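Side-chain contacts in ADP-dependent (S)-NAD(P)H-hydrate dehydratase (PDB 3BGK), which probably removes the water from the S form of hydrated, damaged NAD(P)H at the expense of ADP, regenerating NAD(P)H: residues R60-G65 with D117-Q122; V129-G134 with D146-A151. All coordinates share one frame; numbering follows the deposited sequence.

How the contacts relate
From the N terminus the chain first runs through strand 60-64, then makes two further helix-strand excursions, adding strand 88-93 beside it and 109-112 beyond that, before helix 116-125 returns to close contact 1. Strand 128-131 follows at once and pairs with strand 60-64 on its other flank, Leu130 bonding to Leu62 and Ile64 through the backbone. The next helix, 139-151, then folds back on strand 128-131 as contact 2, a much shorter loop. The two contacts are in series, neither nested nor crossed. Ile64 touches both helices, so the contacts merge into one apolar layer between neighbouring parallel strands and the helices of one sheet face.

Contact 1 of 2, residues R60-G65 with D117-Q122; sequences RVLLIG and DRLSEQ
Gln122, whose N bonds to Arg118 O at 2.9 Å within helix 116-125, meets Leu62 of the strand not through its amide but through its backbone carbonyl and CB. One methyl of Leu62, CD2, lies 4.0 Å from Gln122 C, and the other, CD1, comes to 4.1 Å from Gln122 CB, so the fork of the leucine rests against the helix backbone. Leu62 CG is anti to the backbone N (chi1 174°), which carries both methyls out toward the helix. The two side chains cross at about a right angle; the Gln122 chain bends at chi2 (-61°), its amide makes no contact with Leu62, and the side chain also touches Thr90 of the adjoining strand 88-93, and Met109 and Phe111 of strand 109-112 beyond it. Further along the strand, Ile64 CD1 meets Leu119 CD1 at 4.0 Å, these side chains crossing likewise. Leu119 CD1 faces both strand side chains from the helix side, also approaching Leu62 CD2 at 4.4 Å. The axes of strand and helix pass 10.4 Å apart at 145°, a roughly antiparallel, moderately inclined helix-on-sheet packing of the ribokinase-like α/β sandwich. With no hydrogen bond or ion pair across it, the contact depends on shape and dispersion between the leucine and isoleucine methyls and, at Gln122, methyls against CB and the carbonyl, while backbone bonds join the strand to its neighbours.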
ATOM      1  N   ARG A  60      11.735 -13.790  19.022  1.00 15.58           N
ATOM      2  CA  ARG A  60      10.739 -14.148  18.017  1.00 14.81           C
ATOM      3  C   ARG A  60       9.352 -14.054  18.637  1.00 14.25           C
ATOM      4  O   ARG A  60       9.073 -14.691  19.668  1.00 14.18           O
ATOM      5  CB  ARG A  60      10.970 -15.565  17.496  1.00 14.90           C
ATOM      6  CG  ARG A  60      12.408 -15.874  17.088  1.00 15.80           C
ATOM      7  CD  ARG A  60      12.563 -17.319  16.632  1.00 16.64           C
ATOM      8  N   VAL A  61       8.493 -13.249  18.015  1.00 13.17           N
ATOM      9  CA  VAL A  61       7.130 -13.069  18.483  1.00 12.00           C
ATOM     10  C   VAL A  61       6.169 -13.713  17.506  1.00 11.81           C
ATOM     11  O   VAL A  61       6.324 -13.578  16.291  1.00 11.68           O
ATOM     12  CB  VAL A  61       6.754 -11.575  18.623  1.00 11.89           C
ATOM     13  CG1 VAL A  61       5.381 -11.419  19.268  1.00 10.76           C
ATOM     14  CG2 VAL A  61       7.804 -10.827  19.427  1.00 11.85           C
ATOM     15  N   LEU A  62       5.183 -14.421  18.052  1.00 11.34           N
ATOM     16  CA  LEU A  62       4.028 -14.861  17.292  1.00 10.74           C
ATOM     17  C   LEU A  62       2.802 -14.043  17.720  1.00 10.57           C
ATOM     18  O   LEU A  62       2.480 -13.943  18.911  1.00 10.32           O
ATOM     19  CB  LEU A  62       3.799 -16.376  17.454  1.00 10.62           C
ATOM     20  CG  LEU A  62       2.536 -16.990  16.821  1.00 10.36           C
ATOM     21  CD1 LEU A  62       2.603 -17.037  15.301  1.00  9.56           C
ATOM     22  CD2 LEU A  62       2.248 -18.371  17.375  1.00  9.38           C
ATOM     23  N   LEU A  63       2.135 -13.439  16.741  1.00 10.17           N
ATOM     24  CA  LEU A  63       0.916 -12.686  16.992  1.00  9.67           C
ATOM     25  C   LEU A  63      -0.232 -13.531  16.499  1.00  9.51           C
ATOM     26  O   LEU A  63      -0.121 -14.168  15.455  1.00  9.96           O
ATOM     27  CB  LEU A  63       0.940 -11.340  16.266  1.00  9.63           C
ATOM     28  CG  LEU A  63       1.799 -10.225  16.868  1.00  9.75           C
ATOM     29  CD1 LEU A  63       3.267 -10.405  16.554  1.00 10.04           C
ATOM     30  CD2 LEU A  63       1.326  -8.879  16.382  1.00  9.95           C
ATOM     31  N   ILE A  64      -1.317 -13.564  17.262  1.00  9.17           N
ATOM     32  CA  ILE A  64      -2.483 -14.359  16.921  1.00  9.00           C
ATOM     33  C   ILE A  64      -3.711 -13.483  17.094  1.00  9.30           C
ATOM     34  O   ILE A  64      -4.013 -13.049  18.201  1.00  9.42           O
ATOM     35  CB  ILE A  64      -2.595 -15.618  17.813  1.00  8.97           C
ATOM     36  CG1 ILE A  64      -1.304 -16.437  17.756  1.00  8.60           C
ATOM     37  CG2 ILE A  64      -3.798 -16.468  17.411  1.00  8.07           C
ATOM     38  CD1 ILE A  64      -1.195 -17.478  18.832  1.00  8.94           C
ATOM     39  N   GLY A  65      -4.400 -13.219  15.993  1.00  9.49           N
ATOM     40  CA  GLY A  65      -5.551 -12.329  15.991  1.00 10.26           C
ATOM     41  C   GLY A  65      -5.922 -11.924  14.578  1.00 10.93           C
ATOM     42  O   GLY A  65      -5.585 -12.613  13.622  1.00 10.69           O
ATOM     43  N   ASP A 117      -1.774 -27.513  12.815  1.00 24.46           N
ATOM     44  CA  ASP A 117      -0.429 -28.076  12.963  1.00 24.20           C
ATOM     45  C   ASP A 117       0.665 -27.031  12.766  1.00 23.77           C
ATOM     46  O   ASP A 117       1.700 -27.080  13.435  1.00 23.53           O
ATOM     47  CB  ASP A 117      -0.224 -29.278  12.030  1.00 24.46           C
ATOM     48  CG  ASP A 117      -0.871 -30.568  12.568  1.00 25.60           C
ATOM     49  OD1 ASP A 117      -1.381 -30.568  13.715  1.00 25.77           O
ATOM     50  OD2 ASP A 117      -0.869 -31.587  11.839  1.00 26.36           O
ATOM     51  N   ARG A 118       0.424 -26.078  11.861  1.00 23.32           N
ATOM     52  CA  ARG A 118       1.360 -24.976  11.650  1.00 22.77           C
ATOM     53  C   ARG A 118       1.326 -23.984  12.820  1.00 22.47           C
ATOM     54  O   ARG A 118       2.377 -23.532  13.283  1.00 22.39           O
ATOM     55  CB  ARG A 118       1.128 -24.275  10.306  1.00 22.74           C
ATOM     56  CG  ARG A 118       2.194 -23.237   9.984  1.00 22.88           C
ATOM     57  CD  ARG A 118       1.980 -22.558   8.652  1.00 23.35           C
ATOM     58  NE  ARG A 118       2.524 -23.341   7.542  1.00 24.07           N
ATOM     59  CZ  ARG A 118       1.804 -23.795   6.519  1.00 24.22           C
ATOM     60  NH1 ARG A 118       0.501 -23.539   6.443  1.00 24.96           N
ATOM     61  NH2 ARG A 118       2.389 -24.493   5.557  1.00 23.68           N
ATOM     62  N   LEU A 119       0.123 -23.662  13.296  1.00 21.95           N
ATOM     63  CA  LEU A 119      -0.044 -22.829  14.489  1.00 21.70           C
ATOM     64  C   LEU A 119       0.720 -23.399  15.678  1.00 21.59           C
ATOM     65  O   LEU A 119       1.374 -22.653  16.404  1.00 21.50           O
ATOM     66  CB  LEU A 119      -1.529 -22.654  14.844  1.00 21.61           C
ATOM     67  CG  LEU A 119      -1.885 -21.950  16.164  1.00 21.38           C
ATOM     68  CD1 LEU A 119      -1.406 -20.495  16.210  1.00 21.00           C
ATOM     69  CD2 LEU A 119      -3.377 -22.024  16.424  1.00 21.00           C
ATOM     70  N   SER A 120       0.630 -24.718  15.860  1.00 21.51           N
ATOM     71  CA  SER A 120       1.352 -25.429  16.916  1.00 21.55           C
ATOM     72  C   SER A 120       2.866 -25.295  16.772  1.00 21.29           C
ATOM     73  O   SER A 120       3.546 -24.892  17.719  1.00 21.33           O
ATOM     74  CB  SER A 120       0.953 -26.908  16.948  1.00 21.64           C
ATOM     75  OG  SER A 120      -0.123 -27.123  17.842  1.00 22.36           O
ATOM     76  N   GLU A 121       3.380 -25.634  15.588  1.00 21.02           N
ATOM     77  CA  GLU A 121       4.803 -25.507  15.268  1.00 20.69           C
ATOM     78  C   GLU A 121       5.302 -24.097  15.562  1.00 20.45           C
ATOM     79  O   GLU A 121       6.370 -23.923  16.150  1.00 20.76           O
ATOM     80  CB  GLU A 121       5.065 -25.853  13.793  1.00 20.78           C
ATOM     81  CG  GLU A 121       4.974 -27.339  13.455  1.00 21.12           C
ATOM     82  N   GLN A 122       4.515 -23.098  15.169  1.00 19.93           N
ATOM     83  CA  GLN A 122       4.900 -21.700  15.339  1.00 19.65           C
ATOM     84  C   GLN A 122       4.919 -21.237  16.795  1.00 19.39           C
ATOM     85  O   GLN A 122       5.718 -20.369  17.155  1.00 19.75           O
ATOM     86  CB  GLN A 122       4.024 -20.774  14.480  1.00 19.50           C
ATOM     87  CG  GLN A 122       4.303 -20.860  12.975  1.00 19.50           C
ATOM     88  CD  GLN A 122       5.732 -20.471  12.594  1.00 20.08           C
ATOM     89  OE1 GLN A 122       6.300 -19.518  13.137  1.00 21.56           O
ATOM     90  NE2 GLN A 122       6.309 -21.198  11.645  1.00 18.17           N
TER

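Contact 2 of 2, residues V129-G134 with D146-A151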
ATOM      1  N   VAL A 129       4.343 -14.810  22.774  1.00 14.89           N
ATOM      2  CA  VAL A 129       3.082 -15.020  22.068  1.00 15.08           C
ATOM      3  C   VAL A 129       2.077 -13.941  22.460  1.00 15.56           C
ATOM      4  O   VAL A 129       1.663 -13.846  23.621  1.00 15.54           O
ATOM      5  CB  VAL A 129       2.504 -16.447  22.287  1.00 15.09           C
ATOM      6  CG1 VAL A 129       1.129 -16.597  21.615  1.00 14.46           C
ATOM      7  CG2 VAL A 129       3.470 -17.504  21.751  1.00 14.44           C
ATOM      8  N   LEU A 130       1.717 -13.105  21.487  1.00 15.96           N
ATOM      9  CA  LEU A 130       0.714 -12.075  21.696  1.00 16.43           C
ATOM     10  C   LEU A 130      -0.601 -12.524  21.079  1.00 17.05           C
ATOM     11  O   LEU A 130      -0.771 -12.523  19.861  1.00 17.22           O
ATOM     12  CB  LEU A 130       1.160 -10.719  21.125  1.00 15.93           C
ATOM     13  CG  LEU A 130       0.126  -9.593  20.962  1.00 15.32           C
ATOM     14  CD1 LEU A 130      -0.678  -9.307  22.242  1.00 14.43           C
ATOM     15  CD2 LEU A 130       0.797  -8.328  20.466  1.00 15.10           C
HETATM   16  N   MSE A 131      -1.535 -12.901  21.935  1.00 17.86           N
HETATM   17  CA  MSE A 131      -2.827 -13.353  21.469  1.00 18.88           C
HETATM   18  C   MSE A 131      -3.905 -12.367  21.889  1.00 19.21           C
HETATM   19  O   MSE A 131      -3.929 -11.922  23.029  1.00 19.26           O
HETATM   20  CB  MSE A 131      -3.102 -14.740  22.027  1.00 18.93           C
HETATM   21  CG  MSE A 131      -4.375 -15.384  21.533  1.00 21.00           C
HETATM   22 SE   MSE A 131      -4.697 -17.069  22.458  1.00 25.10          SE
HETATM   23  CE  MSE A 131      -4.304 -16.523  24.291  1.00 21.54           C
ATOM     24  N   GLY A 132      -4.778 -12.001  20.956  1.00 20.13           N
ATOM     25  CA  GLY A 132      -5.972 -11.250  21.316  1.00 21.10           C
ATOM     26  C   GLY A 132      -6.430 -10.097  20.444  1.00 21.77           C
ATOM     27  O   GLY A 132      -7.639  -9.900  20.295  1.00 21.91           O
ATOM     28  N   PRO A 133      -5.489  -9.306  19.889  1.00 22.35           N
ATOM     29  CA  PRO A 133      -5.959  -8.149  19.120  1.00 22.77           C
ATOM     30  C   PRO A 133      -6.731  -8.577  17.871  1.00 23.15           C
ATOM     31  O   PRO A 133      -6.161  -9.160  16.949  1.00 23.11           O
ATOM     32  CB  PRO A 133      -4.667  -7.390  18.763  1.00 22.86           C
ATOM     33  CG  PRO A 133      -3.562  -8.367  18.929  1.00 22.48           C
ATOM     34  CD  PRO A 133      -4.014  -9.396  19.926  1.00 22.43           C
ATOM     35  N   GLY A 134      -8.033  -8.315  17.875  1.00 23.78           N
ATOM     36  CA  GLY A 134      -8.905  -8.706  16.773  1.00 24.49           C
ATOM     37  C   GLY A 134      -9.231 -10.189  16.703  1.00 25.06           C
ATOM     38  O   GLY A 134      -9.746 -10.664  15.688  1.00 25.22           O
ATOM     39  N   ASP A 146      -7.579 -22.224  22.938  1.00 25.38           N
ATOM     40  CA  ASP A 146      -7.291 -23.490  23.603  1.00 25.55           C
ATOM     41  C   ASP A 146      -6.085 -24.240  23.037  1.00 25.40           C
ATOM     42  O   ASP A 146      -5.429 -24.982  23.767  1.00 25.32           O
ATOM     43  CB  ASP A 146      -8.540 -24.379  23.633  1.00 25.66           C
ATOM     44  CG  ASP A 146      -9.607 -23.860  24.590  1.00 25.80           C
ATOM     45  OD1 ASP A 146      -9.263 -23.373  25.692  1.00 25.93           O
ATOM     46  OD2 ASP A 146     -10.800 -23.943  24.239  1.00 26.45           O
ATOM     47  N   VAL A 147      -5.795 -24.048  21.750  1.00 25.42           N
ATOM     48  CA  VAL A 147      -4.582 -24.609  21.141  1.00 25.53           C
ATOM     49  C   VAL A 147      -3.367 -23.945  21.780  1.00 25.64           C
ATOM     50  O   VAL A 147      -2.495 -24.621  22.339  1.00 25.77           O
ATOM     51  CB  VAL A 147      -4.545 -24.427  19.594  1.00 25.54           C
ATOM     52  CG1 VAL A 147      -3.191 -24.848  19.022  1.00 25.38           C
ATOM     53  CG2 VAL A 147      -5.655 -25.223  18.936  1.00 25.53           C
ATOM     54  N   VAL A 148      -3.346 -22.614  21.712  1.00 25.70           N
ATOM     55  CA  VAL A 148      -2.286 -21.788  22.289  1.00 25.35           C
ATOM     56  C   VAL A 148      -2.096 -22.119  23.759  1.00 25.30           C
ATOM     57  O   VAL A 148      -0.985 -22.417  24.180  1.00 25.81           O
ATOM     58  CB  VAL A 148      -2.600 -20.281  22.115  1.00 25.31           C
ATOM     59  CG1 VAL A 148      -1.600 -19.409  22.879  1.00 25.21           C
ATOM     60  CG2 VAL A 148      -2.629 -19.927  20.645  1.00 24.87           C
ATOM     61  N   TRP A 149      -3.185 -22.090  24.523  1.00 25.03           N
ATOM     62  CA  TRP A 149      -3.147 -22.350  25.960  1.00 24.80           C
ATOM     63  C   TRP A 149      -2.495 -23.688  26.328  1.00 24.77           C
ATOM     64  O   TRP A 149      -1.819 -23.788  27.351  1.00 24.87           O
ATOM     65  CB  TRP A 149      -4.556 -22.263  26.555  1.00 24.78           C
ATOM     66  CG  TRP A 149      -4.550 -22.020  28.032  1.00 24.79           C
ATOM     67  CD1 TRP A 149      -4.770 -22.942  29.022  1.00 24.71           C
ATOM     68  CD2 TRP A 149      -4.279 -20.778  28.691  1.00 24.12           C
ATOM     69  NE1 TRP A 149      -4.660 -22.342  30.256  1.00 24.76           N
ATOM     70  CE2 TRP A 149      -4.360 -21.016  30.082  1.00 24.12           C
ATOM     71  CE3 TRP A 149      -3.979 -19.485  28.241  1.00 24.19           C
ATOM     72  CZ2 TRP A 149      -4.156 -20.009  31.028  1.00 24.27           C
ATOM     73  CZ3 TRP A 149      -3.777 -18.481  29.183  1.00 24.38           C
ATOM     74  CH2 TRP A 149      -3.862 -18.753  30.560  1.00 24.30           C
ATOM     75  N   GLN A 150      -2.691 -24.710  25.497  1.00 24.83           N
ATOM     76  CA  GLN A 150      -2.087 -26.031  25.741  1.00 24.95           C
ATOM     77  C   GLN A 150      -0.660 -26.166  25.185  1.00 24.62           C
ATOM     78  O   GLN A 150       0.091 -27.058  25.590  1.00 24.65           O
ATOM     79  CB  GLN A 150      -2.978 -27.155  25.195  1.00 25.05           C
ATOM     80  CG  GLN A 150      -4.284 -27.351  25.972  1.00 26.05           C
ATOM     81  N   ALA A 151      -0.297 -25.273  24.266  1.00 24.05           N
ATOM     82  CA  ALA A 151       1.012 -25.318  23.617  1.00 23.56           C
ATOM     83  C   ALA A 151       2.057 -24.373  24.234  1.00 23.20           C
ATOM     84  O   ALA A 151       3.251 -24.478  23.930  1.00 23.15           O
ATOM     85  CB  ALA A 151       0.863 -25.059  22.114  1.00 23.68           C
TER
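Strand 129-131 runs beneath the last turns of helix 139-151, with Met131 and Val148 the nearest backbone pair, their CA atoms 8.5 Å apart. The strand gives way to a loop at Gly132. At the other end, the helix tightens as it finishes, Ala151 N bonding to Val148 O at 2.9 Å. Val148 carries the helix side. Its branched end faces the strand, and the selenium of Met131, a selenomethionine, meets that branch tip to tip: Met131 SE is 3.9 Å from Val148 CB and from Val148 CG1, and 4.0 Å from Val148 CG2. The Met131 chain stays extended through chi2 (-174°), reaching straight across to the helix, and bends only at chi3, which brings CE alongside Val148 CG1 as well. Val129 meets the same valine tip to tip, Val129 CG1 lying 4.1 Å from Val148 CG1, so this one methyl serves both strand residues. Ile64 of the adjacent strand 60-64 also packs on Val148 from its own side, and Ile123 of helix 116-125 touches it too. This is the first strand-helix packing of a β-α-β unit completed by strand 157-161, whose Ile159 and Thr157 bond to the backbone of Val129 and Met131. Gly134, in the loop beyond the strand, is a predicted binding residue for (6S)-NADPHX. Val148 is thus shared by Met131 and Val129 and, from the next strand, Ile64, so that this one buried helix residue keys the helix to two neighbouring strands through purely apolar contacts.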